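Local coordinates for protein pollen receptor-like kinase 3 (PDB 5WLS) that probably acts as a leucine-rich-repeat receptor kinase of pollen, its extracellular domain resembling that of the SERK co-receptors, at residues L4-K8 against D61-L65. Residues are numbered along the deposited sequence; the frame is centred on the assembly and turned at random.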
ATOM      1  N   LEU A   4     -15.625 -13.749  -9.014  1.00 70.69           N
ATOM      2  CA  LEU A   4     -14.240 -13.500  -8.628  1.00 68.20           C
ATOM      3  C   LEU A   4     -14.159 -12.739  -7.316  1.00 70.00           C
ATOM      4  O   LEU A   4     -13.285 -13.019  -6.479  1.00 69.50           O
ATOM      5  CB  LEU A   4     -13.548 -12.726  -9.744  1.00 69.91           C
ATOM      6  CG  LEU A   4     -14.103 -11.331 -10.032  1.00 87.13           C
ATOM      7  CD1 LEU A   4     -13.258 -10.723 -11.035  1.00 89.20           C
ATOM      8  CD2 LEU A   4     -15.519 -11.258 -10.517  1.00 94.23           C
ATOM      9  N   VAL A   5     -15.038 -11.751  -7.155  1.00 69.19           N
ATOM     10  CA  VAL A   5     -15.202 -11.055  -5.888  1.00 67.45           C
ATOM     11  C   VAL A   5     -15.578 -12.034  -4.781  1.00 68.66           C
ATOM     12  O   VAL A   5     -15.120 -11.897  -3.637  1.00 71.66           O
ATOM     13  CB  VAL A   5     -16.228  -9.926  -6.070  1.00 67.42           C
ATOM     14  CG1 VAL A   5     -16.472  -9.201  -4.790  1.00 67.90           C
ATOM     15  CG2 VAL A   5     -15.720  -8.958  -7.119  1.00 70.12           C
ATOM     16  N   ARG A   6     -16.383 -13.060  -5.093  1.00 65.93           N
ATOM     17  CA  ARG A   6     -16.662 -13.976  -3.994  1.00 70.57           C
ATOM     18  C   ARG A   6     -15.686 -15.151  -3.949  1.00 64.94           C
ATOM     19  O   ARG A   6     -15.663 -15.877  -2.952  1.00 64.93           O
ATOM     20  CB  ARG A   6     -18.101 -14.496  -4.049  1.00 77.89           C
ATOM     21  CG  ARG A   6     -18.532 -15.081  -2.701  1.00 84.87           C
ATOM     22  CD  ARG A   6     -19.238 -16.413  -2.779  1.00 90.46           C
ATOM     23  NE  ARG A   6     -20.011 -16.683  -1.567  1.00 97.38           N
ATOM     24  CZ  ARG A   6     -20.368 -17.899  -1.165  1.00102.57           C
ATOM     25  NH1 ARG A   6     -20.021 -18.961  -1.878  1.00103.40           N
ATOM     26  NH2 ARG A   6     -21.071 -18.055  -0.050  1.00104.13           N
ATOM     27  N   PHE A   7     -14.827 -15.306  -4.962  1.00 58.67           N
ATOM     28  CA  PHE A   7     -13.577 -16.034  -4.755  1.00 63.88           C
ATOM     29  C   PHE A   7     -12.767 -15.343  -3.678  1.00 66.17           C
ATOM     30  O   PHE A   7     -12.268 -15.979  -2.745  1.00 65.29           O
ATOM     31  CB  PHE A   7     -12.734 -16.097  -6.039  1.00 72.94           C
ATOM     32  CG  PHE A   7     -13.318 -16.919  -7.157  1.00 81.48           C
ATOM     33  CD1 PHE A   7     -14.388 -17.777  -6.954  1.00 90.22           C
ATOM     34  CD2 PHE A   7     -12.757 -16.844  -8.423  1.00 77.01           C
ATOM     35  CE1 PHE A   7     -14.898 -18.512  -8.010  1.00 94.66           C
ATOM     36  CE2 PHE A   7     -13.257 -17.583  -9.472  1.00 84.15           C
ATOM     37  CZ  PHE A   7     -14.330 -18.420  -9.265  1.00 94.47           C
ATOM     38  N   LYS A   8     -12.642 -14.020  -3.797  1.00 63.54           N
ATOM     39  CA  LYS A   8     -11.797 -13.260  -2.890  1.00 55.47           C
ATOM     40  C   LYS A   8     -12.384 -13.229  -1.485  1.00 56.14           C
ATOM     41  O   LYS A   8     -11.642 -13.281  -0.496  1.00 54.14           O
ATOM     42  CB  LYS A   8     -11.609 -11.845  -3.432  1.00 50.21           C
ATOM     43  CG  LYS A   8     -10.504 -11.062  -2.764  1.00 51.65           C
ATOM     44  CD  LYS A   8     -11.076 -10.095  -1.749  1.00 53.79           C
ATOM     45  CE  LYS A   8      -9.991  -9.234  -1.142  1.00 61.36           C
ATOM     46  NZ  LYS A   8     -10.546  -8.325  -0.106  1.00 66.01           N
ATOM     47  N   ASP A  61      -7.616 -13.546  -8.618  1.00 65.51           N
ATOM     48  CA  ASP A  61      -9.025 -13.173  -8.548  1.00 66.12           C
ATOM     49  C   ASP A  61      -9.219 -11.690  -8.843  1.00 65.22           C
ATOM     50  O   ASP A  61     -10.134 -11.310  -9.583  1.00 74.40           O
ATOM     51  CB  ASP A  61      -9.599 -13.521  -7.174  1.00 68.49           C
ATOM     52  CG  ASP A  61      -9.627 -15.014  -6.915  1.00 73.96           C
ATOM     53  OD1 ASP A  61      -9.715 -15.788  -7.890  1.00 77.47           O
ATOM     54  OD2 ASP A  61      -9.569 -15.413  -5.734  1.00 76.91           O
ATOM     55  N   LEU A  62      -8.363 -10.834  -8.277  1.00 51.67           N
ATOM     56  CA  LEU A  62      -8.519  -9.396  -8.475  1.00 51.18           C
ATOM     57  C   LEU A  62      -8.104  -8.955  -9.872  1.00 56.60           C
ATOM     58  O   LEU A  62      -8.504  -7.869 -10.307  1.00 63.37           O
ATOM     59  CB  LEU A  62      -7.709  -8.620  -7.432  1.00 55.33           C
ATOM     60  CG  LEU A  62      -7.935  -8.899  -5.944  1.00 50.54           C
ATOM     61  CD1 LEU A  62      -7.019  -8.018  -5.104  1.00 47.88           C
ATOM     62  CD2 LEU A  62      -9.391  -8.694  -5.550  1.00 42.74           C
ATOM     63  N   LYS A  63      -7.313  -9.762 -10.585  1.00 54.21           N
ATOM     64  CA  LYS A  63      -6.972  -9.437 -11.964  1.00 61.00           C
ATOM     65  C   LYS A  63      -8.168  -9.551 -12.896  1.00 64.70           C
ATOM     66  O   LYS A  63      -8.165  -8.934 -13.966  1.00 67.15           O
ATOM     67  CB  LYS A  63      -5.847 -10.343 -12.469  1.00 58.94           C
ATOM     68  CG  LYS A  63      -4.452  -9.897 -12.067  1.00 67.29           C
ATOM     69  CD  LYS A  63      -3.427 -10.988 -12.338  1.00 71.20           C
ATOM     70  CE  LYS A  63      -3.045 -11.034 -13.812  1.00 70.85           C
ATOM     71  NZ  LYS A  63      -1.931 -11.991 -14.068  1.00 67.63           N
ATOM     72  N   ASP A  64      -9.186 -10.321 -12.516  1.00 61.47           N
ATOM     73  CA  ASP A  64     -10.371 -10.479 -13.345  1.00 72.09           C
ATOM     74  C   ASP A  64     -11.352  -9.315 -13.204  1.00 73.12           C
ATOM     75  O   ASP A  64     -12.434  -9.364 -13.799  1.00 81.72           O
ATOM     76  CB  ASP A  64     -11.060 -11.807 -13.019  1.00 77.21           C
ATOM     77  CG  ASP A  64     -10.201 -13.010 -13.319  1.00 76.56           C
ATOM     78  OD1 ASP A  64      -9.323 -12.918 -14.201  1.00 77.15           O
ATOM     79  OD2 ASP A  64     -10.405 -14.053 -12.657  1.00 72.64           O
ATOM     80  N   LEU A  65     -11.001  -8.272 -12.434  1.00 69.73           N
ATOM     81  CA  LEU A  65     -11.701  -6.991 -12.424  1.00 64.63           C
ATOM     82  C   LEU A  65     -10.889  -5.990 -13.226  1.00 65.74           C
ATOM     83  O   LEU A  65      -9.897  -5.449 -12.712  1.00 67.32           O
ATOM     84  CB  LEU A  65     -11.915  -6.484 -10.994  1.00 59.48           C
ATOM     85  CG  LEU A  65     -12.506  -7.436  -9.966  1.00 58.97           C
ATOM     86  CD1 LEU A  65     -12.445  -6.854  -8.562  1.00 59.21           C
ATOM     87  CD2 LEU A  65     -13.978  -7.500 -10.406  1.00 59.85           C
TER
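Leu4 reaches from the N-terminal helix 3-9 toward Leu65 at the end of segment 61-65, its CG 3.9 Å from Leu65 CD2; leucine's branched end suits this buried apolar patch. Its CG sits between the backbone N and the carbonyl carbon (chi1 63°), a less common choice in a helix. CD1 lies at the oxygen end of the Asp61 carbonyl, roughly in line with its C=O bond and 3.5 Å from Asp61 O, though its exact position is doubtful because it crowds Asp64. That oxygen already accepts a backbone bond from Asp64 N, so the methyl need not satisfy it. Val5 extends the patch, its CG2 meeting Leu65 CD2 at 4.0 Å; the two side chains cross at about a right angle, and the compact beta-branched valine also packs on Trp21 and Trp32. Phe7 meets the carboxylate of Asp61, whose OD2 is 3.3 Å from Phe7 CB. Asp61 OD1 lies at the ring edge near its plane, 3.3 Å from Phe7 CD2, where the weakly positive C-H rim suits an oxygen. Ring and carboxylate planes are 51° apart. Asp61 is partly exposed, so its carboxylate can lie there while probably still meeting solvent. Lys8 lends its aliphatic stem, CG to Leu62 CD2 at 3.8 Å. With CG anti to the backbone N (chi1 -166°) and a bend at chi2, its amine leads away from helix 59-63; the side chains of Lys8 and Leu62 both touch Ile46 of strand 42-47. Replacing Asp61 with an alanine would probably leave the edge of Phe7 without its polar neighbour and the ring freer to turn. No hydrogen bond or salt bridge joins the two segments: methyls, a lysine stem and an aromatic edge facing a carboxylate hold the N-terminal cap of the leucine-rich-repeat solenoid against helix 59-63, chiefly by van der Waals packing.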